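Dienelactone hydrolase (Anabaena variabilis, PDB 2O2G) probably acts as a hydrolase of the dienelactone hydrolase family, a member of the alpha/beta-hydrolase clan. Local coordinates at residues A[28-33]-A[109-114]; A[39-44]-A[70-75]; A[53-58]-A[206-211]. One frame throughout, in Å; residues are numbered along the deposited sequence. Where two conformers were deposited one is given.

Contact 1: residues A[28-33]-A[109-114]; sequences LVIPNG and PDTQHL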
loop_
_atom_site.group_PDB
_atom_site.type_symbol
_atom_site.label_atom_id
_atom_site.label_comp_id
_atom_site.label_asym_id
_atom_site.label_seq_id
_atom_site.Cartn_x
_atom_site.Cartn_y
_atom_site.Cartn_z
ATOM N N LEU A 28 8.919 8.814 6.655
ATOM C CA LEU A 28 8.399 9.752 5.674
ATOM C C LEU A 28 9.488 10.356 4.835
ATOM O O LEU A 28 10.480 10.885 5.366
ATOM C CB LEU A 28 7.665 10.890 6.397
ATOM C CG LEU A 28 6.989 12.020 5.608
ATOM C CD1 LEU A 28 5.791 11.570 4.753
ATOM C CD2 LEU A 28 6.558 13.078 6.622
ATOM N N VAL A 29 9.322 10.271 3.523
ATOM C CA VAL A 29 10.257 10.929 2.594
ATOM C C VAL A 29 9.435 11.787 1.632
ATOM O O VAL A 29 8.498 11.289 1.040
ATOM C CB VAL A 29 11.052 9.922 1.733
ATOM C CG1 VAL A 29 11.939 10.663 0.748
ATOM C CG2 VAL A 29 11.878 9.010 2.582
ATOM N N ILE A 30 9.808 13.057 1.447
ATOM C CA ILE A 30 9.061 13.943 0.536
ATOM C C ILE A 30 10.023 14.635 -0.407
ATOM O O ILE A 30 10.647 15.631 -0.012
ATOM C CB ILE A 30 8.288 15.054 1.295
ATOM C CG1 ILE A 30 7.306 14.461 2.296
ATOM C CG2 ILE A 30 7.493 15.941 0.280
ATOM C CD1 ILE A 30 6.678 15.459 3.248
ATOM N N PRO A 31 10.208 14.093 -1.620
ATOM C CA PRO A 31 11.139 14.834 -2.490
ATOM C C PRO A 31 10.661 16.236 -2.833
ATOM O O PRO A 31 9.472 16.490 -2.849
ATOM C CB PRO A 31 11.178 13.994 -3.772
ATOM C CG PRO A 31 10.606 12.620 -3.404
ATOM C CD PRO A 31 9.673 12.876 -2.273
ATOM N N ASN A 32 11.596 17.122 -3.157
ATOM C CA ASN A 32 11.260 18.494 -3.536
ATOM C C ASN A 32 10.296 18.485 -4.711
ATOM O O ASN A 32 10.461 17.692 -5.646
ATOM C CB ASN A 32 12.534 19.276 -3.896
ATOM C CG ASN A 32 13.458 19.470 -2.703
ATOM O OD1 ASN A 32 13.022 19.389 -1.556
ATOM N ND2 ASN A 32 14.741 19.734 -2.972
ATOM N N GLY A 33 9.287 19.346 -4.660
ATOM C CA GLY A 33 8.300 19.428 -5.726
ATOM C C GLY A 33 7.299 18.285 -5.807
ATOM O O GLY A 33 6.556 18.188 -6.788
ATOM N N PRO A 109 0.399 19.677 8.355
ATOM C CA PRO A 109 0.751 20.739 7.386
ATOM C C PRO A 109 1.862 20.404 6.412
ATOM O O PRO A 109 1.843 20.930 5.304
ATOM C CB PRO A 109 1.141 21.924 8.259
ATOM C CG PRO A 109 0.590 21.605 9.633
ATOM C CD PRO A 109 0.524 20.128 9.752
ATOM N N ASP A 110 2.790 19.513 6.793
ATOM C CA ASP A 110 3.886 19.104 5.896
ATOM C C ASP A 110 3.430 18.244 4.708
ATOM O O ASP A 110 4.111 18.182 3.677
ATOM C CB ASP A 110 4.933 18.288 6.654
ATOM C CG ASP A 110 5.683 19.096 7.682
ATOM O OD1 ASP A 110 5.657 20.335 7.609
ATOM O OD2 ASP A 110 6.279 18.464 8.587
ATOM N N THR A 111 2.307 17.560 4.852
ATOM C CA THR A 111 1.815 16.678 3.783
ATOM C C THR A 111 0.417 16.933 3.268
ATOM O O THR A 111 -0.011 16.248 2.331
ATOM C CB THR A 111 1.831 15.210 4.269
ATOM O OG1 THR A 111 1.027 15.099 5.466
ATOM C CG2 THR A 111 3.265 14.793 4.549
ATOM N N GLN A 112 -0.280 17.921 3.831
ATOM C CA GLN A 112 -1.692 18.195 3.476
ATOM C C GLN A 112 -1.984 18.398 1.992
ATOM O O GLN A 112 -3.080 18.094 1.501
ATOM C CB GLN A 112 -2.219 19.392 4.288
ATOM C CG GLN A 112 -1.456 20.719 4.095
ATOM C CD GLN A 112 -1.918 21.778 5.057
ATOM O OE1 GLN A 112 -2.652 21.489 5.993
ATOM N NE2 GLN A 112 -1.464 22.997 4.855
ATOM N N HIS A 113 -0.997 18.918 1.284
ATOM C CA HIS A 113 -1.091 19.174 -0.143
ATOM C C HIS A 113 -0.858 17.935 -1.000
ATOM O O HIS A 113 -1.067 17.988 -2.214
ATOM C CB HIS A 113 -0.045 20.202 -0.542
ATOM C CG HIS A 113 1.372 19.719 -0.392
ATOM N ND1 HIS A 113 1.989 19.580 0.837
ATOM C CD2 HIS A 113 2.306 19.391 -1.321
ATOM C CE1 HIS A 113 3.236 19.176 0.655
ATOM N NE2 HIS A 113 3.452 19.043 -0.640
ATOM N N LEU A 114 -0.421 16.820 -0.397
ATOM C CA LEU A 114 -0.086 15.657 -1.201
ATOM C C LEU A 114 -1.273 14.752 -1.523
ATOM O O LEU A 114 -2.102 14.467 -0.657
ATOM C CB LEU A 114 1.033 14.869 -0.522
ATOM C CG LEU A 114 2.365 15.623 -0.347
ATOM C CD1 LEU A 114 3.245 14.888 0.653
ATOM C CD2 LEU A 114 3.105 15.827 -1.680
#
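I30 and T111 meet methyl to methyl where the end of strand 22-29 faces the loop between helix 91-107 and strand 115-121. The I30 side chain shows how a branched residue serves several neighbours at once. Its CB makes no contact of its own with the loop. From there CG1 runs anti to the carbonyl carbon (chi1 -58°) and, like the CG2 branch, lies 4.4 Å from L114 CD1, which I30 CD1 approaches most closely, at 4.3 Å. The tip does the main work: I30 CD1 comes within 3.7 Å of T111 CG2, the two side chains crossing at about a right angle. The same methyl rests 3.8 Å from the carbonyl oxygen D110 O. Two residues earlier, still on the strand, L28 reaches tip to tip toward T111, with L28 CD1 4.1 Å from T111 CG2, so this threonine methyl receives both L28 and I30.

A type I turn from T111 to L114 shapes the loop, closed by L114 N donating to T111 O at 2.8 Å. It brings both residues round toward L28 and I30, while T111 OG1 is engaged by L105 O of helix 91-107. Outside the two segments, L28 and L114 both rest on I37 of strand 36-41. No hydrogen bond joins the two segments; adhesion comes from methyl packing, with the threonine's polar branch committed to that helix and its apolar branch to L28 and I30.

Contact 2: residues A[39-44]-A[70-75]; sequences LFAHGS and IDLLTQ. With SO4 (sulfate ion), chain B.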
loop_
_atom_site.group_PDB
_atom_site.type_symbol
_atom_site.label_atom_id
_atom_site.label_comp_id
_atom_site.label_asym_id
_atom_site.label_seq_id
_atom_site.Cartn_x
_atom_site.Cartn_y
_atom_site.Cartn_z
ATOM N N LEU A 39 1.234 5.781 0.521
ATOM C CA LEU A 39 1.201 5.147 1.812
ATOM C C LEU A 39 1.265 3.629 1.597
ATOM O O LEU A 39 0.444 3.061 0.853
ATOM C CB LEU A 39 -0.053 5.546 2.555
ATOM C CG LEU A 39 -0.277 5.028 3.987
ATOM C CD1 LEU A 39 0.754 5.414 5.020
ATOM C CD2 LEU A 39 -1.591 5.552 4.441
ATOM N N PHE A 40 2.239 2.981 2.244
ATOM C CA PHE A 40 2.455 1.530 2.115
ATOM C C PHE A 40 1.810 0.684 3.205
ATOM O O PHE A 40 2.006 0.970 4.352
ATOM C CB PHE A 40 3.949 1.215 2.162
ATOM C CG PHE A 40 4.674 1.545 0.931
ATOM C CD1 PHE A 40 4.916 2.858 0.592
ATOM C CD2 PHE A 40 5.181 0.536 0.113
ATOM C CE1 PHE A 40 5.613 3.166 -0.554
ATOM C CE2 PHE A 40 5.895 0.846 -1.019
ATOM C CZ PHE A 40 6.094 2.156 -1.365
ATOM N N ALA A 41 1.007 -0.312 2.828
ATOM C CA ALA A 41 0.427 -1.295 3.737
ATOM C C ALA A 41 1.294 -2.522 3.568
ATOM O O ALA A 41 1.295 -3.124 2.502
ATOM C CB ALA A 41 -1.002 -1.621 3.342
ATOM N N HIS A 42 2.053 -2.871 4.598
ATOM C CA HIS A 42 2.965 -3.996 4.553
ATOM C C HIS A 42 2.175 -5.282 4.714
ATOM O O HIS A 42 0.981 -5.260 5.084
ATOM C CB HIS A 42 4.074 -3.851 5.635
ATOM C CG HIS A 42 3.549 -3.783 7.050
ATOM N ND1 HIS A 42 2.971 -4.863 7.691
ATOM C CD2 HIS A 42 3.505 -2.759 7.940
ATOM C CE1 HIS A 42 2.593 -4.501 8.909
ATOM N NE2 HIS A 42 2.922 -3.235 9.091
ATOM N N GLY A 43 2.797 -6.400 4.376
ATOM C CA GLY A 43 2.128 -7.718 4.551
ATOM C C GLY A 43 2.152 -8.181 5.988
ATOM O O GLY A 43 2.829 -7.566 6.847
ATOM N N SER A 44 1.451 -9.290 6.241
ATOM C CA SER A 44 1.281 -9.817 7.575
ATOM C C SER A 44 2.597 -10.268 8.142
ATOM O O SER A 44 3.299 -11.055 7.505
ATOM C CB SER A 44 0.301 -10.996 7.582
ATOM O OG SER A 44 -0.963 -10.603 7.093
ATOM N N ILE A 70 4.898 2.694 6.904
ATOM C CA ILE A 70 4.379 2.648 8.265
ATOM C C ILE A 70 4.224 1.253 8.868
ATOM O O ILE A 70 4.047 0.272 8.160
ATOM C CB ILE A 70 3.021 3.385 8.239
ATOM C CG1 ILE A 70 2.663 3.917 9.611
ATOM C CG2 ILE A 70 1.902 2.551 7.581
ATOM C CD1 ILE A 70 1.639 4.969 9.533
ATOM N N ASP A 71 4.318 1.158 10.182
ATOM C CA ASP A 71 3.987 -0.062 10.861
ATOM C C ASP A 71 2.489 0.073 11.129
ATOM O O ASP A 71 2.047 1.028 11.777
ATOM C CB ASP A 71 4.744 -0.200 12.189
ATOM C CG ASP A 71 6.218 -0.543 12.003
ATOM O OD1 ASP A 71 6.586 -1.137 10.965
ATOM O OD2 ASP A 71 6.985 -0.239 12.926
ATOM N N LEU A 72 1.694 -0.867 10.651
ATOM C CA LEU A 72 0.270 -0.827 10.923
ATOM C C LEU A 72 -0.046 -1.225 12.349
ATOM O O LEU A 72 -1.133 -0.902 12.859
ATOM C CB LEU A 72 -0.499 -1.682 9.918
ATOM C CG LEU A 72 -0.469 -1.012 8.522
ATOM C CD1 LEU A 72 -1.157 -1.920 7.515
ATOM C CD2 LEU A 72 -1.128 0.343 8.507
ATOM N N LEU A 73 0.862 -1.937 12.995
ATOM C CA LEU A 73 0.661 -2.288 14.389
ATOM C C LEU A 73 1.632 -1.490 15.254
ATOM O O LEU A 73 2.706 -1.067 14.776
ATOM C CB LEU A 73 0.874 -3.772 14.634
ATOM C CG LEU A 73 0.057 -4.739 13.786
ATOM C CD1 LEU A 73 0.428 -6.169 14.152
ATOM C CD2 LEU A 73 -1.415 -4.510 13.979
ATOM N N THR A 74 1.264 -1.291 16.521
ATOM C CA THR A 74 2.162 -0.621 17.445
ATOM C C THR A 74 3.277 -1.579 17.768
ATOM O O THR A 74 3.183 -2.785 17.546
ATOM C CB THR A 74 1.515 -0.214 18.807
ATOM O OG1 THR A 74 1.126 -1.386 19.509
ATOM C CG2 THR A 74 0.336 0.703 18.594
ATOM N N GLN A 75 4.354 -1.020 18.291
ATOM C CA GLN A 75 5.494 -1.792 18.731
ATOM C C GLN A 75 5.059 -2.902 19.746
ATOM O O GLN A 75 5.467 -4.070 19.668
ATOM C CB GLN A 75 6.436 -0.795 19.395
ATOM C CG GLN A 75 7.669 -1.346 20.020
ATOM C CD GLN A 75 8.494 -0.225 20.644
ATOM O OE1 GLN A 75 8.791 0.800 20.002
ATOM N NE2 GLN A 75 8.845 -0.403 21.905
HETATM S S SO4 B . 6.020 -7.370 2.515
HETATM O O1 SO4 B . 5.363 -6.206 3.081
HETATM O O2 SO4 B . 6.932 -7.837 3.520
HETATM O O3 SO4 B . 6.819 -6.901 1.399
HETATM O O4 SO4 B . 5.079 -8.397 2.087
HETATM O O HOH W 1 4.811 0.017 5.403
HETATM O O HOH W 2 3.303 -3.574 12.065
#
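H42 and L72 are joined by a nearly straight hydrogen bond: L72 N donates to H42 NE2 at 3.1 Å, with an N-H...N angle of 175° and the donor tilted 23° from the ring plane. Beside it the imidazole edge is packed against backbone, H42 CD2 lying 3.1 Å from I70 O. The leucine's own CB and CG sit near NE2, and L72 CD1 extends on to A41, 4.2 Å from A41 CB. I70 CG2, in turn, lies 3.6 Å from F40 O and also touches L39 CD1.

The ring is held from two sides. H42 CG lies between the backbone N and carbonyl carbon (chi1 60°), which keeps the root of the ring close to the following residue, and ND1 donates to G43 O at 2.8 Å, with that oxygen close to the ring plane. Together with the bond at NE2, this should fix the rotation of the imidazole. Water 1 donates to both F40 O and I70 O, bridging the two segments. Further out, D71 OD2 forms a salt bridge with R48, and G43 N donates to sulfate O1 at 2.9 Å. A His-Gly pair after this strand is familiar in alpha/beta-hydrolases, where the loop commonly borders the oxyanion hole.

Strand 36-41 runs parallel between strands 66-70 and 115-121; helix 91-107 packs on L39 and I70, and helix 51-63 on F40.

Contact 3: residues A[53-58]-A[206-211]; sequences NRYVAE and ALTAVA. With SO4 (sulfate ion), chain B.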
loop_
_atom_site.group_PDB
_atom_site.type_symbol
_atom_site.label_atom_id
_atom_site.label_comp_id
_atom_site.label_asym_id
_atom_site.label_seq_id
_atom_site.Cartn_x
_atom_site.Cartn_y
_atom_site.Cartn_z
ATOM N N ASN A 53 9.310 -3.354 0.296
ATOM C CA ASN A 53 8.646 -2.066 0.270
ATOM C C ASN A 53 9.662 -0.901 0.286
ATOM O O ASN A 53 9.414 0.132 -0.307
ATOM C CB ASN A 53 7.626 -1.971 1.403
ATOM C CG ASN A 53 6.506 -3.049 1.285
ATOM O OD1 ASN A 53 6.245 -3.608 0.200
ATOM N ND2 ASN A 53 5.859 -3.337 2.400
ATOM N N ARG A 54 10.794 -1.063 0.955
ATOM C CA ARG A 54 11.811 -0.005 0.942
ATOM C C ARG A 54 12.407 0.178 -0.476
ATOM O O ARG A 54 12.626 1.317 -0.937
ATOM C CB ARG A 54 12.913 -0.270 1.957
ATOM C CG ARG A 54 12.531 0.077 3.418
ATOM C CD ARG A 54 13.750 0.066 4.349
ATOM N NE ARG A 54 14.864 0.933 3.908
ATOM C CZ ARG A 54 15.036 2.222 4.228
ATOM N NH1 ARG A 54 14.147 2.876 4.972
ATOM N NH2 ARG A 54 16.101 2.882 3.772
ATOM N N TYR A 55 12.686 -0.938 -1.154
ATOM C CA TYR A 55 13.139 -0.887 -2.549
ATOM C C TYR A 55 12.124 -0.174 -3.427
ATOM O O TYR A 55 12.464 0.747 -4.159
ATOM C CB TYR A 55 13.407 -2.310 -3.109
ATOM C CG TYR A 55 13.737 -2.240 -4.583
ATOM C CD1 TYR A 55 14.990 -1.776 -5.016
ATOM C CD2 TYR A 55 12.768 -2.547 -5.548
ATOM C CE1 TYR A 55 15.278 -1.664 -6.368
ATOM C CE2 TYR A 55 13.040 -2.451 -6.883
ATOM C CZ TYR A 55 14.294 -2.003 -7.298
ATOM O OH TYR A 55 14.556 -1.917 -8.652
ATOM N N VAL A 56 10.857 -0.606 -3.383
ATOM C CA VAL A 56 9.838 0.054 -4.168
ATOM C C VAL A 56 9.766 1.565 -3.813
ATOM O O VAL A 56 9.671 2.392 -4.693
ATOM C CB VAL A 56 8.414 -0.591 -3.993
ATOM C CG1 VAL A 56 7.405 0.180 -4.762
ATOM C CG2 VAL A 56 8.409 -2.042 -4.472
ATOM N N ALA A 57 9.839 1.897 -2.514
ATOM C CA ALA A 57 9.737 3.258 -2.061
ATOM C C ALA A 57 10.837 4.107 -2.653
ATOM O O ALA A 57 10.574 5.223 -3.069
ATOM C CB ALA A 57 9.753 3.331 -0.549
ATOM N N GLU A 58 12.051 3.567 -2.696
ATOM C CA GLU A 58 13.198 4.279 -3.257
ATOM C C GLU A 58 13.004 4.513 -4.745
ATOM O O GLU A 58 13.484 5.496 -5.285
ATOM C CB GLU A 58 14.488 3.502 -2.939
ATOM C CG GLU A 58 14.816 3.611 -1.439
ATOM C CD GLU A 58 15.693 2.487 -0.822
ATOM O OE1 GLU A 58 15.925 1.431 -1.475
ATOM O OE2 GLU A 58 16.113 2.663 0.363
ATOM N N ALA A 206 11.851 -9.302 -11.052
ATOM C CA ALA A 206 10.436 -9.241 -10.709
ATOM C C ALA A 206 10.073 -8.024 -9.878
ATOM O O ALA A 206 9.142 -7.311 -10.234
ATOM C CB ALA A 206 9.962 -10.550 -10.016
ATOM N N LEU A 207 10.782 -7.799 -8.761
ATOM C CA LEU A 207 10.471 -6.672 -7.869
ATOM C C LEU A 207 10.673 -5.346 -8.558
ATOM O O LEU A 207 9.858 -4.436 -8.379
ATOM C CB LEU A 207 11.268 -6.729 -6.573
ATOM C CG LEU A 207 10.802 -5.791 -5.451
ATOM C CD1 LEU A 207 9.420 -6.195 -4.995
ATOM C CD2 LEU A 207 11.767 -5.832 -4.269
ATOM N N THR A 208 11.700 -5.258 -9.391
ATOM C CA THR A 208 11.934 -4.050 -10.149
ATOM C C THR A 208 10.706 -3.730 -11.027
ATOM O O THR A 208 10.263 -2.588 -11.067
ATOM C CB THR A 208 13.207 -4.172 -10.964
ATOM O OG1 THR A 208 14.303 -4.287 -10.044
ATOM C CG2 THR A 208 13.408 -2.955 -11.860
ATOM N N ALA A 209 10.176 -4.739 -11.721
ATOM C CA ALA A 209 8.984 -4.572 -12.540
ATOM C C ALA A 209 7.808 -4.093 -11.709
ATOM O O ALA A 209 7.034 -3.267 -12.140
ATOM C CB ALA A 209 8.628 -5.885 -13.251
ATOM N N VAL A 210 7.633 -4.659 -10.534
ATOM C CA VAL A 210 6.572 -4.197 -9.662
ATOM C C VAL A 210 6.727 -2.694 -9.388
ATOM O O VAL A 210 5.759 -1.935 -9.479
ATOM C CB VAL A 210 6.526 -4.986 -8.344
ATOM C CG1 VAL A 210 5.572 -4.326 -7.351
ATOM C CG2 VAL A 210 6.107 -6.402 -8.624
ATOM N N ALA A 211 7.930 -2.270 -9.034
ATOM C CA ALA A 211 8.186 -0.858 -8.746
ATOM C C ALA A 211 7.979 0.040 -9.962
ATOM O O ALA A 211 7.418 1.171 -9.850
ATOM C CB ALA A 211 9.548 -0.704 -8.267
HETATM S S SO4 B . 6.020 -7.370 2.515
HETATM O O1 SO4 B . 5.363 -6.206 3.081
HETATM O O2 SO4 B . 6.932 -7.837 3.520
HETATM O O3 SO4 B . 6.819 -6.901 1.399
HETATM O O4 SO4 B . 5.079 -8.397 2.087
#
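Y55 and T208 are joined by a hydroxyl-hydroxyl hydrogen bond, the only hydrogen bond between residues 53-58 and 206-211: Y55 OH lies 2.8 Å from T208 OG1, with either hydroxyl able to be the donor. The tyrosine CG stands anti to the backbone N (chi1 174°), which starts the side chain off toward helix 206-221; the ring then lies alongside L207, T208 and A211. T208 presents its hydroxyl by placing OG1 anti to its carbonyl carbon, and the two side chains cross obliquely. Along its way the ring is packed as well as tethered. Y55 CD2 lies 3.7 Å from L207 CD2, the tyrosine and leucine sliding past each other in opposite directions, while Y55 CE2 is 3.8 Å from T208 CA and 4.1 Å from A211 CB.

These helices both pack on strand 115-121, V56 and V210 alike touching F119, and so share one face of the central sheet of an alpha/beta-hydrolase fold. The axes of the segments 53-58 and 206-211 cross at -48° with a closest approach of 9.4 Å. The tightest backbone approach falls at V56 and A211, where a small residue lets A211 CB sit 4.2 Å from V56 CA; V56 CG2 touches the same methyl and L207 CD1.

An alanine in place of Y55 would probably leave T208 OG1 without its partner on the other helix and open a gap beside L207 and A211 where the ring had packed.

Three residues before V56, N53 lies against H42 and F40, and N53 ND2 makes a weak hydrogen bond to sulfate O1.

Contacts 2 and 3 touch directly although their centres are about 17 Å apart: F40 CE2 lies 3.7 Å from N53 O, and H42 CA the same distance from N53 ND2. Strand 36-41 leads on to helix 51-63, so each contact takes its first segment from one beta-alpha unit. Both also reach the sulfate, probably from the crystallisation liquor, through the same oxygen. A41 of contact 2 touches the likely nucleophile elbow around S122, which with H199 and D171 probably forms the catalytic triad. Contact 1 stands apart, its centre about 20 Å from each of the others and its nearest atoms about 7 Å away; along the chain, contact 2 is nested inside the loop it closes.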